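Local coordinates for protein acetyltransferase, GNAT family (Streptococcus pneumoniae, PDB 2I79) that probably transfers an acetyl group from acetyl coenzyme A to the amino group of a substrate, probably an amino acid, at residues N51-A54 / I60-L63; E113-Q116 / I120-R123. All blocks are in the same frame, centred on the assembly; numbering follows the deposited sequence.

Contact 1: N51-A54 / I60-L63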
ATOM      1  N   ASN A  51      10.732  11.671  12.839  1.00 63.63           N
ATOM      2  CA  ASN A  51      11.939  10.985  13.321  1.00 64.43           C
ATOM      3  C   ASN A  51      12.230   9.704  12.491  1.00 64.36           C
ATOM      4  O   ASN A  51      13.359   9.503  12.008  1.00 64.56           O
ATOM      5  CB  ASN A  51      11.840  10.665  14.838  1.00 64.31           C
ATOM      6  CG  ASN A  51      11.898  11.937  15.730  1.00 67.12           C
ATOM      7  OD1 ASN A  51      12.681  12.856  15.471  1.00 70.57           O
ATOM      8  ND2 ASN A  51      11.074  11.980  16.782  1.00 68.52           N
ATOM      9  N   LYS A  52      11.217   8.865  12.309  1.00 64.34           N
ATOM     10  CA  LYS A  52      11.337   7.669  11.462  1.00 64.80           C
ATOM     11  C   LYS A  52      11.837   7.953  10.039  1.00 64.45           C
ATOM     12  O   LYS A  52      12.764   7.285   9.567  1.00 64.40           O
ATOM     13  CB  LYS A  52       9.994   6.950  11.344  1.00 65.20           C
ATOM     14  CG  LYS A  52       9.750   5.908  12.399  1.00 66.75           C
ATOM     15  CD  LYS A  52       8.467   5.123  12.089  1.00 66.92           C
ATOM     16  CE  LYS A  52       8.027   4.249  13.276  1.00 67.95           C
ATOM     17  NZ  LYS A  52       7.602   5.080  14.469  1.00 69.00           N
ATOM     18  N   GLN A  53      11.197   8.903   9.342  1.00 64.05           N
ATOM     19  CA  GLN A  53      11.622   9.281   7.975  1.00 63.72           C
ATOM     20  C   GLN A  53      13.114   9.675   7.918  1.00 63.61           C
ATOM     21  O   GLN A  53      13.848   9.202   7.039  1.00 63.84           O
ATOM     22  CB  GLN A  53      10.759  10.423   7.390  1.00 63.35           C
ATOM     23  CG  GLN A  53       9.316  10.050   7.019  1.00 62.77           C
ATOM     24  CD  GLN A  53       9.200   9.007   5.896  1.00 61.95           C
ATOM     25  OE1 GLN A  53       9.203   7.796   6.151  1.00 60.97           O
ATOM     26  NE2 GLN A  53       9.059   9.476   4.661  1.00 60.55           N
ATOM     27  N   ALA A  54      13.553  10.534   8.845  1.00 63.15           N
ATOM     28  CA  ALA A  54      14.959  10.963   8.910  1.00 62.81           C
ATOM     29  C   ALA A  54      15.894   9.793   9.254  1.00 62.76           C
ATOM     30  O   ALA A  54      17.021   9.735   8.758  1.00 62.97           O
ATOM     31  CB  ALA A  54      15.130  12.075   9.939  1.00 62.69           C
ATOM     32  N   ILE A  60      11.911   9.169   2.983  1.00 46.79           N
ATOM     33  CA  ILE A  60      12.197  10.591   3.164  1.00 45.79           C
ATOM     34  C   ILE A  60      10.961  11.475   3.049  1.00 45.12           C
ATOM     35  O   ILE A  60      10.047  11.187   2.276  1.00 44.30           O
ATOM     36  CB  ILE A  60      13.268  11.086   2.158  1.00 45.95           C
ATOM     37  CG1 ILE A  60      13.851  12.437   2.611  1.00 48.18           C
ATOM     38  CG2 ILE A  60      12.706  11.198   0.772  1.00 43.84           C
ATOM     39  CD1 ILE A  60      15.300  12.671   2.149  1.00 46.55           C
ATOM     40  N   THR A  61      10.969  12.576   3.800  1.00 44.08           N
ATOM     41  CA  THR A  61      10.013  13.652   3.649  1.00 44.23           C
ATOM     42  C   THR A  61      10.776  14.956   3.420  1.00 43.87           C
ATOM     43  O   THR A  61      11.582  15.354   4.248  1.00 43.07           O
ATOM     44  CB  THR A  61       9.114  13.823   4.874  1.00 44.23           C
ATOM     45  OG1 THR A  61       8.398  12.626   5.092  1.00 46.23           O
ATOM     46  CG2 THR A  61       8.104  14.992   4.695  1.00 43.13           C
ATOM     47  N   LEU A  62      10.521  15.584   2.271  1.00 44.11           N
ATOM     48  CA  LEU A  62      11.102  16.869   1.887  1.00 44.26           C
ATOM     49  C   LEU A  62      10.041  17.956   1.899  1.00 43.96           C
ATOM     50  O   LEU A  62       8.923  17.758   1.413  1.00 43.85           O
ATOM     51  CB  LEU A  62      11.692  16.805   0.483  1.00 44.96           C
ATOM     52  CG  LEU A  62      12.949  15.944   0.227  1.00 47.21           C
ATOM     53  CD1 LEU A  62      13.297  15.961  -1.265  1.00 48.14           C
ATOM     54  CD2 LEU A  62      14.146  16.393   1.041  1.00 47.28           C
ATOM     55  N   LEU A  63      10.416  19.116   2.429  1.00 43.43           N
ATOM     56  CA  LEU A  63       9.530  20.254   2.541  1.00 43.66           C
ATOM     57  C   LEU A  63      10.013  21.434   1.675  1.00 43.91           C
ATOM     58  O   LEU A  63      11.222  21.663   1.545  1.00 44.24           O
ATOM     59  CB  LEU A  63       9.481  20.700   4.003  1.00 43.78           C
ATOM     60  CG  LEU A  63       9.072  19.688   5.087  1.00 42.52           C
ATOM     61  CD1 LEU A  63       9.087  20.337   6.459  1.00 41.57           C
ATOM     62  CD2 LEU A  63       7.711  19.082   4.800  1.00 40.87           C
TER
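Gln53 and Ile60 bring the two backbones together, with the Gln53 CA 5.0 Å from the Ile60 CA. Gln53 lies near the end of helix 43-55, and Ile60 opens strand 60-66. A short loop joins them. In the GNAT fold this is the return from the second helix into the second strand of the central sheet. The chains diverge from there, and the contact is small and buried.

Gln53 supplies the helix side of it. Its CB is directed at the strand. The side chain then bends about its CB-CG bond (chi2 -64°), which brings the amide round to the start of the strand. Gln53 NE2 donates to Thr61 OG1 over 3.2 Å. The N-H...O angle is 150°, so the bond is moderately bent. Thr61 OG1 sits close to the amide plane of Gln53, 13° out of it. The two side chains meet at about a right angle. The Thr61 hydroxyl lies opposite its own carbonyl carbon and beside its backbone N, while its CG2 methyl takes the other branch.

Gln53 NE2 has a second partner, the backbone O of Ile76 on strand 69-77. Two acceptors therefore hold this buried nitrogen and should fix how the amide is turned. The helix end is thus tied to two neighbouring strands. Backbone bonds join Ile60 to Ile76 and Thr61 to Ala10, so strand 60-66 is held from both flanks. Ile60 CB is directed away from the helix.

The aliphatic part of Gln53 also touches the threonine: Gln53 CG comes within 3.3 Å of Thr61 OG1.

Contact 2: E113-Q116 / I120-R123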
ATOM      1  N   GLU A 113      16.261  12.452  -7.135  1.00 48.48           N
ATOM      2  CA  GLU A 113      17.701  12.521  -6.946  1.00 49.87           C
ATOM      3  C   GLU A 113      18.107  11.847  -5.633  1.00 49.87           C
ATOM      4  O   GLU A 113      19.077  11.099  -5.603  1.00 50.09           O
ATOM      5  CB  GLU A 113      18.139  13.975  -6.907  1.00 50.21           C
ATOM      6  CG  GLU A 113      19.303  14.290  -7.786  1.00 52.61           C
ATOM      7  CD  GLU A 113      19.609  15.776  -7.776  1.00 53.98           C
ATOM      8  OE1 GLU A 113      19.496  16.419  -8.859  1.00 59.40           O
ATOM      9  OE2 GLU A 113      19.942  16.287  -6.670  1.00 60.17           O
ATOM     10  N   TRP A 114      17.368  12.119  -4.551  1.00 50.17           N
ATOM     11  CA  TRP A 114      17.618  11.455  -3.280  1.00 50.31           C
ATOM     12  C   TRP A 114      17.440   9.937  -3.457  1.00 50.53           C
ATOM     13  O   TRP A 114      18.268   9.151  -2.995  1.00 50.74           O
ATOM     14  CB  TRP A 114      16.704  11.994  -2.166  1.00 51.01           C
ATOM     15  CG  TRP A 114      16.957  11.321  -0.841  1.00 51.37           C
ATOM     16  CD1 TRP A 114      17.853  11.705   0.116  1.00 52.01           C
ATOM     17  CD2 TRP A 114      16.354  10.109  -0.355  1.00 52.87           C
ATOM     18  NE1 TRP A 114      17.842  10.821   1.161  1.00 52.29           N
ATOM     19  CE2 TRP A 114      16.935   9.829   0.897  1.00 52.76           C
ATOM     20  CE3 TRP A 114      15.386   9.231  -0.859  1.00 52.72           C
ATOM     21  CZ2 TRP A 114      16.561   8.728   1.661  1.00 52.85           C
ATOM     22  CZ3 TRP A 114      15.029   8.139  -0.106  1.00 51.50           C
ATOM     23  CH2 TRP A 114      15.615   7.896   1.139  1.00 52.49           C
ATOM     24  N   ALA A 115      16.377   9.529  -4.144  1.00 50.24           N
ATOM     25  CA  ALA A 115      16.074   8.117  -4.284  1.00 50.68           C
ATOM     26  C   ALA A 115      17.213   7.411  -5.014  1.00 51.02           C
ATOM     27  O   ALA A 115      17.642   6.338  -4.614  1.00 49.97           O
ATOM     28  CB  ALA A 115      14.746   7.924  -5.007  1.00 50.08           C
ATOM     29  N   GLN A 116      17.700   8.041  -6.077  1.00 51.71           N
ATOM     30  CA  GLN A 116      18.879   7.578  -6.816  1.00 52.84           C
ATOM     31  C   GLN A 116      20.122   7.431  -5.930  1.00 53.27           C
ATOM     32  O   GLN A 116      20.812   6.408  -5.975  1.00 54.73           O
ATOM     33  CB  GLN A 116      19.173   8.531  -7.995  1.00 53.06           C
ATOM     34  CG  GLN A 116      18.147   8.441  -9.134  1.00 54.30           C
ATOM     35  CD  GLN A 116      18.224   9.582 -10.155  1.00 55.03           C
ATOM     36  OE1 GLN A 116      18.804  10.646  -9.902  1.00 60.85           O
ATOM     37  NE2 GLN A 116      17.615   9.369 -11.310  1.00 58.54           N
ATOM     38  N   ILE A 120      19.413   2.123  -2.273  1.00 48.81           N
ATOM     39  CA  ILE A 120      18.446   1.105  -1.839  1.00 47.95           C
ATOM     40  C   ILE A 120      17.230   1.126  -2.769  1.00 46.80           C
ATOM     41  O   ILE A 120      16.783   0.084  -3.241  1.00 46.04           O
ATOM     42  CB  ILE A 120      17.996   1.339  -0.382  1.00 47.80           C
ATOM     43  CG1 ILE A 120      19.223   1.506   0.536  1.00 49.27           C
ATOM     44  CG2 ILE A 120      17.098   0.169   0.125  1.00 48.56           C
ATOM     45  CD1 ILE A 120      18.932   2.128   1.919  1.00 47.88           C
ATOM     46  N   LEU A 121      16.692   2.318  -3.032  1.00 45.99           N
ATOM     47  CA  LEU A 121      15.509   2.405  -3.867  1.00 45.20           C
ATOM     48  C   LEU A 121      15.939   2.179  -5.297  1.00 44.86           C
ATOM     49  O   LEU A 121      16.933   2.774  -5.763  1.00 44.37           O
ATOM     50  CB  LEU A 121      14.781   3.739  -3.684  1.00 44.38           C
ATOM     51  CG  LEU A 121      14.222   3.999  -2.278  1.00 44.55           C
ATOM     52  CD1 LEU A 121      13.720   5.405  -2.175  1.00 42.65           C
ATOM     53  CD2 LEU A 121      13.121   2.980  -1.837  1.00 41.35           C
ATOM     54  N   ARG A 122      15.222   1.260  -5.956  1.00 44.67           N
ATOM     55  CA  ARG A 122      15.360   0.983  -7.380  1.00 44.34           C
ATOM     56  C   ARG A 122      14.034   1.155  -8.152  1.00 43.94           C
ATOM     57  O   ARG A 122      13.942   0.851  -9.338  1.00 44.69           O
ATOM     58  CB  ARG A 122      15.876  -0.441  -7.567  1.00 44.60           C
ATOM     59  CG  ARG A 122      17.197  -0.742  -6.844  1.00 45.34           C
ATOM     60  CD  ARG A 122      18.367   0.159  -7.276  1.00 47.04           C
ATOM     61  NE  ARG A 122      18.610   0.080  -8.717  1.00 47.25           N
ATOM     62  CZ  ARG A 122      19.173  -0.964  -9.327  1.00 48.24           C
ATOM     63  NH1 ARG A 122      19.594  -2.014  -8.632  1.00 48.96           N
ATOM     64  NH2 ARG A 122      19.326  -0.960 -10.643  1.00 48.47           N
ATOM     65  N   ARG A 123      13.004   1.631  -7.478  1.00 43.23           N
ATOM     66  CA  ARG A 123      11.704   1.874  -8.096  1.00 42.74           C
ATOM     67  C   ARG A 123      10.920   2.905  -7.270  1.00 42.03           C
ATOM     68  O   ARG A 123      10.937   2.864  -6.019  1.00 41.49           O
ATOM     69  CB  ARG A 123      10.903   0.565  -8.241  1.00 42.63           C
ATOM     70  CG  ARG A 123       9.396   0.796  -8.472  1.00 43.29           C
ATOM     71  CD  ARG A 123       8.542  -0.471  -8.537  1.00 42.66           C
ATOM     72  NE  ARG A 123       8.255  -0.616  -9.899  1.00 48.22           N
ATOM     73  CZ  ARG A 123       7.157  -0.228 -10.552  1.00 46.20           C
ATOM     74  NH1 ARG A 123       6.058   0.208  -9.977  1.00 42.42           N
ATOM     75  NH2 ARG A 123       7.169  -0.402 -11.842  1.00 45.34           N
TER
HETATM   76  O   HOH W   1      19.331   3.874  -5.341  1.00 44.26           O
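Leu121 packs against the last turn of helix 103-117, where it meets Trp114 and Ala115. The CA atoms of Ala115 and Leu121 are 5.8 Å apart. The chain turns back here, between the helix and strand 123-129.

Leu121 sets its CB toward the helix. Leu121 CB lies 4.0 Å from the backbone O of Ala115. Leu121 CG is set opposite the carbonyl carbon of its own residue (chi1 -63°), and from it the branch CD1 reaches the helix. Leu121 CD1 is 3.9 Å from Ala115 CB. The same methyl is 3.7 Å from Trp114 CZ3, at the six-membered ring of the indole. It comes in at a slant to the ring. Trp114 holds its indole trans to the backbone N (chi1 -180°), which swings the far ring atoms toward Leu121. Trp114 and Leu121 both also touch Ile76 on strand 69-77.

The polar part of the contact runs through backbone carbonyls. A water donates to Leu121 O over 2.7 Å, and to Gln116 O over 3.0 Å. It has more acceptors near it than protons, so the two bonds may not be full at once. Ser118 OG bonds Ala115 O as well as the N atoms of Ile120 and Leu121, and so ties the turn to the helix. Beyond it, Arg123 forms a salt bridge with Glu147 and its NE bonds Glu151 O of the second subunit.

The arrangement is the return leg of a beta-alpha-beta crossover, in which helix 103-117 links the parallel neighbours 87-94 and 123-129 of the GNAT sheet.

Overall arrangement
Contact 1 closes before contact 2 opens along the chain, and their centres lie 15 Å apart. Each is a short return from a helix to a strand of the same mixed sheet: helix 43-55 into strand 60-66, and helix 103-117 toward strand 123-129. Strands 69-77 and 87-94 lie between those two strands. The contacts meet directly, with Ile60 CD1 packed 3.3 Å from Trp114 NE1. Ile76 on strand 69-77 is a common neighbour. Bound acetyl coenzyme A is about 12 Å from the Thr61 side chain and about 14 Å from that of Ala115. Neither contact touches the cofactor; both join helix ends to the sheet, and contact 2 also lies beside the second subunit.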